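Side-chain contacts in type-2Aa cytolytic delta-endotoxin (PDB 1CBY), which kills the larvae of dipteran insects by making pores in the epithelial cell membrane of the midgut: residues Tyr48-Pro51 with Gln52-Asn55; Asn230-Ile233 with Val234-Phe237; Glu198-Lys201 with Val202-Phe205; Ala137-Lys140 with Gly141-Asn145. All coordinates share one frame; numbering follows the deposited sequence.

Contact 1. Residues Tyr48-Pro51 with Gln52-Asn55; sequences YVQP and QYIN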
loop_
_atom_site.group_PDB
_atom_site.type_symbol
_atom_site.label_atom_id
_atom_site.label_comp_id
_atom_site.label_asym_id
_atom_site.label_seq_id
_atom_site.Cartn_x
_atom_site.Cartn_y
_atom_site.Cartn_z
ATOM N N TYR A 48 3.834 -9.236 -4.831
ATOM C CA TYR A 48 5.196 -8.988 -5.303
ATOM C C TYR A 48 5.369 -10.041 -6.393
ATOM O O TYR A 48 5.872 -11.139 -6.140
ATOM C CB TYR A 48 6.223 -9.197 -4.182
ATOM C CG TYR A 48 7.642 -8.833 -4.578
ATOM C CD1 TYR A 48 8.432 -9.716 -5.313
ATOM C CD2 TYR A 48 8.190 -7.602 -4.229
ATOM C CE1 TYR A 48 9.730 -9.386 -5.690
ATOM C CE2 TYR A 48 9.490 -7.260 -4.603
ATOM C CZ TYR A 48 10.254 -8.159 -5.334
ATOM O OH TYR A 48 11.540 -7.832 -5.706
ATOM N N VAL A 49 4.891 -9.727 -7.592
ATOM C CA VAL A 49 4.940 -10.662 -8.711
ATOM C C VAL A 49 5.145 -9.919 -10.030
ATOM O O VAL A 49 5.212 -8.690 -10.059
ATOM C CB VAL A 49 3.601 -11.458 -8.822
ATOM C CG1 VAL A 49 3.305 -12.223 -7.530
ATOM C CG2 VAL A 49 2.446 -10.510 -9.148
ATOM N N GLN A 50 5.233 -10.673 -11.121
ATOM C CA GLN A 50 5.389 -10.099 -12.453
ATOM C C GLN A 50 4.000 -9.988 -13.091
ATOM O O GLN A 50 3.109 -10.786 -12.796
ATOM C CB GLN A 50 6.317 -10.971 -13.296
ATOM C CG GLN A 50 7.761 -10.939 -12.815
ATOM C CD GLN A 50 8.653 -11.901 -13.567
ATOM O OE1 GLN A 50 9.357 -12.707 -12.964
ATOM N NE2 GLN A 50 8.630 -11.825 -14.889
ATOM N N PRO A 51 3.805 -9.017 -13.999
ATOM C CA PRO A 51 2.516 -8.813 -14.666
ATOM C C PRO A 51 1.824 -10.076 -15.168
ATOM O O PRO A 51 0.657 -10.310 -14.858
ATOM C CB PRO A 51 2.879 -7.878 -15.816
ATOM C CG PRO A 51 3.992 -7.057 -15.232
ATOM C CD PRO A 51 4.829 -8.122 -14.567
ATOM N N GLN A 52 2.544 -10.907 -15.913
ATOM C CA GLN A 52 1.956 -12.126 -16.453
ATOM C C GLN A 52 1.513 -13.155 -15.415
ATOM O O GLN A 52 0.887 -14.157 -15.768
ATOM C CB GLN A 52 2.886 -12.786 -17.476
ATOM C CG GLN A 52 4.237 -13.210 -16.940
ATOM C CD GLN A 52 5.278 -12.129 -17.090
ATOM O OE1 GLN A 52 5.354 -11.202 -16.284
ATOM N NE2 GLN A 52 6.083 -12.232 -18.136
ATOM N N TYR A 53 1.823 -12.915 -14.147
ATOM C CA TYR A 53 1.445 -13.841 -13.083
ATOM C C TYR A 53 0.453 -13.221 -12.102
ATOM O O TYR A 53 0.093 -13.832 -11.090
ATOM C CB TYR A 53 2.691 -14.337 -12.343
ATOM C CG TYR A 53 3.654 -15.095 -13.225
ATOM C CD1 TYR A 53 3.296 -16.323 -13.781
ATOM C CD2 TYR A 53 4.912 -14.577 -13.524
ATOM C CE1 TYR A 53 4.162 -17.013 -14.615
ATOM C CE2 TYR A 53 5.789 -15.261 -14.358
ATOM C CZ TYR A 53 5.409 -16.479 -14.901
ATOM O OH TYR A 53 6.274 -17.169 -15.724
ATOM N N ILE A 54 -0.009 -12.017 -12.418
ATOM C CA ILE A 54 -0.965 -11.319 -11.570
ATOM C C ILE A 54 -2.280 -12.092 -11.534
ATOM O O ILE A 54 -2.879 -12.260 -10.472
ATOM C CB ILE A 54 -1.191 -9.859 -12.057
ATOM C CG1 ILE A 54 0.044 -9.008 -11.724
ATOM C CG2 ILE A 54 -2.461 -9.269 -11.446
ATOM C CD1 ILE A 54 0.020 -7.605 -12.293
ATOM N N ASN A 55 -2.692 -12.614 -12.687
ATOM C CA ASN A 55 -3.931 -13.380 -12.794
ATOM C C ASN A 55 -3.876 -14.587 -11.865
ATOM O O ASN A 55 -4.824 -14.857 -11.132
ATOM C CB ASN A 55 -4.141 -13.846 -14.235
ATOM C CG ASN A 55 -5.601 -14.151 -14.557
ATOM O OD1 ASN A 55 -5.966 -14.259 -15.728
ATOM N ND2 ASN A 55 -6.440 -14.279 -13.533
HETATM O O HOH W 1 -1.582 -11.960 -15.422
#
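The turn leading into helix 54-63, after strand 44-48, brings V49, Q50 and P51 against Q52, Y53 and I54. Two backbone bonds close it: Y53 N to Q50 O at 2.8 Å, and I54 N to P51 O at 3.1 Å. Each runs from a residue to the carbonyl three places before it. P51 O also takes a hydrogen from a water 2.8 Å away, and that water accepts from N55 N at 3.0 Å, carrying the bonding into the helix. Proline suits the start of such a turn because its ring restricts phi and it has no N-H to satisfy; Y53 follows at the N-cap. The tyrosine ring is met twice: Q50 CB comes to its edge, 3.9 Å from Y53 CD2, while Q52 CG lies 3.6 Å above one face of the Y53 ring, toward the rim. With chi1 at 61°, Q52 holds CG between its backbone N and carbonyl carbon, and a bend at chi2 lays the side chain beside that of Q50, the amide planes 82° apart. Between the branched residues, V49 CG2 touches I54 CG1 at 3.8 Å, the side chains crossing obliquely. I233 of the second subunit packs on I54, and V234 of that subunit on Q52, whose side chain also touches S228, the C-terminal processing stop.

Contact 2. Residues Asn230-Ile233 with Val234-Phe237; sequences NAPI and VDIF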
loop_
_atom_site.group_PDB
_atom_site.type_symbol
_atom_site.label_atom_id
_atom_site.label_comp_id
_atom_site.label_asym_id
_atom_site.label_seq_id
_atom_site.Cartn_x
_atom_site.Cartn_y
_atom_site.Cartn_z
ATOM N N ASN A 230 -1.778 -13.482 -20.108
ATOM C CA ASN A 230 -1.821 -12.123 -20.644
ATOM C C ASN A 230 -3.258 -11.811 -21.068
ATOM O O ASN A 230 -3.509 -11.286 -22.155
ATOM C CB ASN A 230 -0.864 -11.990 -21.836
ATOM C CG ASN A 230 -0.752 -10.561 -22.342
ATOM O OD1 ASN A 230 -0.996 -9.604 -21.605
ATOM N ND2 ASN A 230 -0.379 -10.410 -23.603
ATOM N N ALA A 231 -4.197 -12.169 -20.195
ATOM C CA ALA A 231 -5.627 -11.966 -20.421
ATOM C C ALA A 231 -6.003 -10.496 -20.335
ATOM O O ALA A 231 -5.228 -9.685 -19.834
ATOM C CB ALA A 231 -6.418 -12.761 -19.396
ATOM N N PRO A 232 -7.174 -10.120 -20.879
ATOM C CA PRO A 232 -7.628 -8.725 -20.837
ATOM C C PRO A 232 -7.776 -8.311 -19.373
ATOM O O PRO A 232 -8.486 -8.968 -18.602
ATOM C CB PRO A 232 -8.977 -8.796 -21.545
ATOM C CG PRO A 232 -8.768 -9.867 -22.538
ATOM C CD PRO A 232 -8.081 -10.925 -21.712
ATOM N N ILE A 233 -7.103 -7.228 -18.995
ATOM C CA ILE A 233 -7.112 -6.746 -17.618
ATOM C C ILE A 233 -8.475 -6.740 -16.924
ATOM O O ILE A 233 -8.584 -7.160 -15.770
ATOM C CB ILE A 233 -6.411 -5.373 -17.497
ATOM C CG1 ILE A 233 -6.211 -5.017 -16.025
ATOM C CG2 ILE A 233 -7.196 -4.297 -18.233
ATOM C CD1 ILE A 233 -5.428 -3.744 -15.814
ATOM N N VAL A 234 -9.523 -6.325 -17.630
ATOM C CA VAL A 234 -10.855 -6.297 -17.028
ATOM C C VAL A 234 -11.335 -7.719 -16.750
ATOM O O VAL A 234 -11.897 -7.995 -15.689
ATOM C CB VAL A 234 -11.890 -5.571 -17.920
ATOM C CG1 VAL A 234 -13.246 -5.556 -17.236
ATOM C CG2 VAL A 234 -11.429 -4.146 -18.216
ATOM N N ASP A 235 -11.077 -8.623 -17.686
ATOM C CA ASP A 235 -11.484 -10.013 -17.528
ATOM C C ASP A 235 -10.893 -10.549 -16.238
ATOM O O ASP A 235 -11.554 -11.272 -15.494
ATOM C CB ASP A 235 -10.985 -10.868 -18.700
ATOM C CG ASP A 235 -11.685 -10.549 -20.015
ATOM O OD1 ASP A 235 -12.331 -9.481 -20.130
ATOM O OD2 ASP A 235 -11.580 -11.377 -20.948
ATOM N N ILE A 236 -9.654 -10.160 -15.964
ATOM C CA ILE A 236 -8.966 -10.608 -14.760
ATOM C C ILE A 236 -9.721 -10.202 -13.494
ATOM O O ILE A 236 -10.005 -11.040 -12.643
ATOM C CB ILE A 236 -7.499 -10.086 -14.717
ATOM C CG1 ILE A 236 -6.692 -10.711 -15.861
ATOM C CG2 ILE A 236 -6.845 -10.414 -13.379
ATOM C CD1 ILE A 236 -5.250 -10.280 -15.913
ATOM N N PHE A 237 -10.108 -8.936 -13.400
ATOM C CA PHE A 237 -10.820 -8.463 -12.221
ATOM C C PHE A 237 -12.297 -8.850 -12.140
ATOM O O PHE A 237 -12.969 -8.528 -11.162
ATOM C CB PHE A 237 -10.622 -6.957 -12.050
ATOM C CG PHE A 237 -9.208 -6.578 -11.701
ATOM C CD1 PHE A 237 -8.267 -6.345 -12.698
ATOM C CD2 PHE A 237 -8.805 -6.495 -10.372
ATOM C CE1 PHE A 237 -6.944 -6.038 -12.376
ATOM C CE2 PHE A 237 -7.484 -6.189 -10.043
ATOM C CZ PHE A 237 -6.554 -5.961 -11.046
#
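A chi1 of -170° turns CG1 of I233 to the far side of its CA-CB bond from the backbone N, while F237, at -68°, keeps its ring beside its own N; the two side chains therefore meet one helical turn apart, I233 CG1 lying 3.9 Å from F237 CE1. The same ring presents its edge to the backbone, with F237 CD1 3.2 Å from I233 O. Both residues belong to the short helix that begins at I233, with P232 as its N-cap. P232 O accepts from I236 N at 3.1 Å, and a weak bond of 3.3 Å joins F237 N to I233 O. Proline fits at this end because its missing N-H costs the helix no bond. The D235 carboxylate lies against the rim of the P232 ring, D235 OD2 being 3.6 Å from P232 CG, and D235 OD1 takes a weak bond from N230 ND2 of the second subunit; an acid in a first turn probably also gains from the helix dipole. A231 reaches I236 with its only side-chain carbon, A231 CB lying 4.1 Å from I236 CG1, and both side chains rest on N55 of helix 54-63. N230 OD1 of the second subunit accepts from V234 N, and N230 of this chain returns the bond, each subunit serving the other's helix start. F237 O is hydrogen-bonded to S38 OG, at the N-terminal processing stop.

Contact 3. Residues Glu198-Lys201 with Val202-Phe205; sequences EKQK and VLFF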
loop_
_atom_site.group_PDB
_atom_site.type_symbol
_atom_site.label_atom_id
_atom_site.label_comp_id
_atom_site.label_asym_id
_atom_site.label_seq_id
_atom_site.Cartn_x
_atom_site.Cartn_y
_atom_site.Cartn_z
ATOM N N GLU A 198 -8.505 0.124 25.933
ATOM C CA GLU A 198 -9.707 0.532 25.219
ATOM C C GLU A 198 -9.400 1.021 23.808
ATOM O O GLU A 198 -8.423 1.741 23.584
ATOM C CB GLU A 198 -10.458 1.614 26.010
ATOM C CG GLU A 198 -9.633 2.860 26.327
ATOM C CD GLU A 198 -10.387 3.866 27.176
ATOM O OE1 GLU A 198 -10.843 3.490 28.276
ATOM O OE2 GLU A 198 -10.514 5.034 26.751
ATOM N N LYS A 199 -10.284 0.678 22.877
ATOM C CA LYS A 199 -10.151 1.039 21.469
ATOM C C LYS A 199 -9.697 2.469 21.152
ATOM O O LYS A 199 -8.924 2.668 20.219
ATOM C CB LYS A 199 -11.448 0.703 20.719
ATOM C CG LYS A 199 -11.436 1.075 19.244
ATOM C CD LYS A 199 -12.627 0.505 18.501
ATOM C CE LYS A 199 -13.033 1.433 17.366
ATOM N NZ LYS A 199 -14.043 0.839 16.447
ATOM N N GLN A 200 -10.163 3.462 21.904
ATOM C CA GLN A 200 -9.750 4.842 21.638
ATOM C C GLN A 200 -8.249 5.025 21.782
ATOM O O GLN A 200 -7.657 5.871 21.114
ATOM C CB GLN A 200 -10.485 5.835 22.540
ATOM C CG GLN A 200 -11.770 6.382 21.939
ATOM C CD GLN A 200 -11.543 7.172 20.656
ATOM O OE1 GLN A 200 -11.033 8.295 20.680
ATOM N NE2 GLN A 200 -11.943 6.596 19.533
ATOM N N LYS A 201 -7.641 4.248 22.674
ATOM C CA LYS A 201 -6.199 4.311 22.883
ATOM C C LYS A 201 -5.490 3.484 21.807
ATOM O O LYS A 201 -4.526 3.944 21.192
ATOM C CB LYS A 201 -5.837 3.829 24.289
ATOM C CG LYS A 201 -6.304 4.789 25.373
ATOM C CD LYS A 201 -5.732 4.455 26.737
ATOM C CE LYS A 201 -6.100 5.538 27.741
ATOM N NZ LYS A 201 -5.535 5.281 29.097
ATOM N N VAL A 202 -6.019 2.293 21.538
ATOM C CA VAL A 202 -5.464 1.404 20.522
ATOM C C VAL A 202 -5.399 2.088 19.151
ATOM O O VAL A 202 -4.388 1.999 18.450
ATOM C CB VAL A 202 -6.295 0.103 20.399
ATOM C CG1 VAL A 202 -5.812 -0.732 19.233
ATOM C CG2 VAL A 202 -6.189 -0.703 21.665
ATOM N N LEU A 203 -6.459 2.803 18.792
ATOM C CA LEU A 203 -6.526 3.494 17.504
ATOM C C LEU A 203 -5.365 4.454 17.254
ATOM O O LEU A 203 -5.009 4.713 16.100
ATOM C CB LEU A 203 -7.847 4.262 17.373
ATOM C CG LEU A 203 -9.159 3.484 17.257
ATOM C CD1 LEU A 203 -10.320 4.472 17.200
ATOM C CD2 LEU A 203 -9.149 2.601 16.020
ATOM N N PHE A 204 -4.787 4.990 18.325
ATOM C CA PHE A 204 -3.683 5.931 18.194
ATOM C C PHE A 204 -2.344 5.414 18.715
ATOM O O PHE A 204 -1.471 6.188 19.107
ATOM C CB PHE A 204 -4.057 7.273 18.821
ATOM C CG PHE A 204 -5.200 7.949 18.126
ATOM C CD1 PHE A 204 -4.976 8.742 17.007
ATOM C CD2 PHE A 204 -6.510 7.740 18.549
ATOM C CE1 PHE A 204 -6.037 9.313 16.312
ATOM C CE2 PHE A 204 -7.577 8.305 17.863
ATOM C CZ PHE A 204 -7.341 9.094 16.741
ATOM N N PHE A 205 -2.191 4.095 18.681
ATOM C CA PHE A 205 -0.967 3.432 19.101
ATOM C C PHE A 205 0.161 3.662 18.091
ATOM O O PHE A 205 -0.063 3.698 16.878
ATOM C CB PHE A 205 -1.217 1.932 19.226
ATOM C CG PHE A 205 -1.557 1.483 20.610
ATOM C CD1 PHE A 205 -1.681 2.404 21.650
ATOM C CD2 PHE A 205 -1.715 0.127 20.887
ATOM C CE1 PHE A 205 -1.958 1.979 22.949
ATOM C CE2 PHE A 205 -1.991 -0.307 22.179
ATOM C CZ PHE A 205 -2.111 0.620 23.214
#
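L203 can be followed from its root, where CB lies 3.4 Å from K199 O, the carbonyl that also accepts a 2.9 Å bond from L203 N. A chi1 of -68° sets L203 CG opposite its own carbonyl carbon and beside its N, from where it meets K199: L203 CG stays close to K199 O, 3.1 Å, and is 3.9 Å from K199 CG. At the tip, L203 CD1 comes to 3.5 Å from Q200 NE2 and also borders K199 CG and CE. Lysine fits here because its methylenes cover the leucine while its ammonium goes on to a cation-pi contact with W157. The short helix 199-202 opens at E198, its N-cap, whose O accepts from both K201 N and V202 N. Its last residue starts a type I turn, V202 to F205, closed by F205 N to V202 O at 3.0 Å; F204 N bonds to K201 O. The two aromatic residues are placed differently: the F204 ring has Q200 O at its edge, in plane, 3.4 Å from F204 CD2, whereas F205 lays a face over V202 CA, 3.8 Å above the ring centre. Q200 O probably gains a little from the weakly positive ring C-H, while the E198, K199 and K201 carbonyls take N-H donors.

Contact 4. Residues Ala137-Lys140 with Gly141-Asn145; sequences ATIK and GTFTN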
loop_
_atom_site.group_PDB
_atom_site.type_symbol
_atom_site.label_atom_id
_atom_site.label_comp_id
_atom_site.label_asym_id
_atom_site.label_seq_id
_atom_site.Cartn_x
_atom_site.Cartn_y
_atom_site.Cartn_z
ATOM N N ALA A 137 6.313 -3.407 6.993
ATOM C CA ALA A 137 5.338 -2.321 6.963
ATOM C C ALA A 137 3.934 -2.877 7.234
ATOM O O ALA A 137 3.197 -2.346 8.066
ATOM C CB ALA A 137 5.381 -1.626 5.634
ATOM N N THR A 138 3.588 -3.968 6.558
ATOM C CA THR A 138 2.299 -4.620 6.727
ATOM C C THR A 138 2.100 -5.085 8.175
ATOM O O THR A 138 1.030 -4.879 8.759
ATOM C CB THR A 138 2.168 -5.824 5.763
ATOM O OG1 THR A 138 2.109 -5.354 4.408
ATOM C CG2 THR A 138 0.926 -6.626 6.057
ATOM N N ILE A 139 3.134 -5.679 8.767
ATOM C CA ILE A 139 3.041 -6.156 10.145
ATOM C C ILE A 139 2.803 -4.983 11.085
ATOM O O ILE A 139 1.929 -5.043 11.947
ATOM C CB ILE A 139 4.298 -6.949 10.577
ATOM C CG1 ILE A 139 4.490 -8.153 9.657
ATOM C CG2 ILE A 139 4.143 -7.465 12.005
ATOM C CD1 ILE A 139 3.260 -9.022 9.542
ATOM N N LYS A 140 3.538 -3.897 10.880
ATOM C CA LYS A 140 3.377 -2.706 11.705
ATOM C C LYS A 140 1.939 -2.195 11.600
ATOM O O LYS A 140 1.341 -1.781 12.594
ATOM C CB LYS A 140 4.334 -1.599 11.251
ATOM C CG LYS A 140 5.799 -1.838 11.547
ATOM C CD LYS A 140 6.615 -0.638 11.091
ATOM C CE LYS A 140 8.088 -0.773 11.421
ATOM N NZ LYS A 140 8.840 0.411 10.921
ATOM N N GLY A 141 1.390 -2.245 10.388
ATOM C CA GLY A 141 0.035 -1.781 10.143
ATOM C C GLY A 141 -1.030 -2.621 10.823
ATOM O O GLY A 141 -2.182 -2.210 10.921
ATOM N N THR A 142 -0.647 -3.807 11.278
ATOM C CA THR A 142 -1.571 -4.699 11.959
ATOM C C THR A 142 -1.772 -4.239 13.404
ATOM O O THR A 142 -2.737 -4.631 14.057
ATOM C CB THR A 142 -1.033 -6.151 11.934
ATOM O OG1 THR A 142 -0.897 -6.583 10.574
ATOM C CG2 THR A 142 -1.965 -7.104 12.672
ATOM N N PHE A 143 -0.875 -3.387 13.898
ATOM C CA PHE A 143 -0.975 -2.914 15.274
ATOM C C PHE A 143 -1.003 -1.397 15.426
ATOM O O PHE A 143 -1.403 -0.894 16.473
ATOM C CB PHE A 143 0.173 -3.486 16.119
ATOM C CG PHE A 143 0.265 -4.989 16.085
ATOM C CD1 PHE A 143 -0.503 -5.770 16.941
ATOM C CD2 PHE A 143 1.101 -5.624 15.173
ATOM C CE1 PHE A 143 -0.444 -7.160 16.888
ATOM C CE2 PHE A 143 1.165 -7.010 15.113
ATOM C CZ PHE A 143 0.389 -7.780 15.973
ATOM N N THR A 144 -0.559 -0.675 14.400
ATOM C CA THR A 144 -0.523 0.786 14.447
ATOM C C THR A 144 -1.309 1.408 13.298
ATOM O O THR A 144 -1.583 0.756 12.286
ATOM C CB THR A 144 0.948 1.348 14.427
ATOM O OG1 THR A 144 1.669 0.819 13.303
ATOM C CG2 THR A 144 1.689 0.993 15.711
ATOM N N ASN A 145 -1.669 2.676 13.469
ATOM C CA ASN A 145 -2.424 3.416 12.468
ATOM C C ASN A 145 -3.758 2.764 12.150
ATOM O O ASN A 145 -4.260 2.870 11.030
ATOM C CB ASN A 145 -1.602 3.608 11.193
ATOM C CG ASN A 145 -0.490 4.619 11.369
ATOM O OD1 ASN A 145 -0.623 5.586 12.123
ATOM N ND2 ASN A 145 0.619 4.404 10.674
#
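F143 is turned back toward the helix it follows, with F143 CD2 3.4 Å from I139 O and F143 CE2 4.3 Å from I139 CG2. T142 CG2 rests over one face of that ring, offset toward the rim, so the threonine divides its work: the methyl turns to the aromatic and the hydroxyl to the backbone. With chi1 at -61° T142 OG1 donates to T138 O, 3.1 Å away, tilted 30° from the carbonyl plane, the bond to the carbonyl four residues earlier that threonines near helix ends often make. T144 points its hydroxyl differently. A chi1 of 54° sets OG1 between backbone N and carbonyl carbon, from where T144 OG1 donates to K140 O at 2.7 Å. T144 N also donates to K140 O, at 2.8 Å. A third bond to K140 O comes from F143 N, at 3.0 Å. These bonds finish helix 129-141 and start the loop toward strand 155-158. I139 and F143 pack on helix 107-122, and T142 on strand 165-175, joining helix layer and sheet. The extended side chain of K140 carries NZ to the second subunit, where it makes a salt bridge with D147 and a hydrogen bond with T148. Three donors on K140 O, two of them from T144, hold a carbonyl near the helix end in a buried region and would probably polarise it.

Overall arrangement
Along the chain the order is contact 1, contact 4, contact 3, contact 2; each closes before the next opens, so none nest or cross. Contact 1 joins strand 44-48 to helix 54-63, contact 4 ends helix 129-141 ahead of strand 155-158, contact 3 turns helix 199-202 toward strand 210-225, and contact 2 starts helix 233-237 after that strand. In space they form two pairs. Contacts 1 and 2 touch through N55, whose OD1 lies 3.6 Å from I236 CG1; contacts 4 and 3 touch where F205 O meets T144 CG2. The centres of contacts 1 and 3 are about 37 Å apart, across the chain's centre. Contacts 1, 2 and 4 also reach the second subunit.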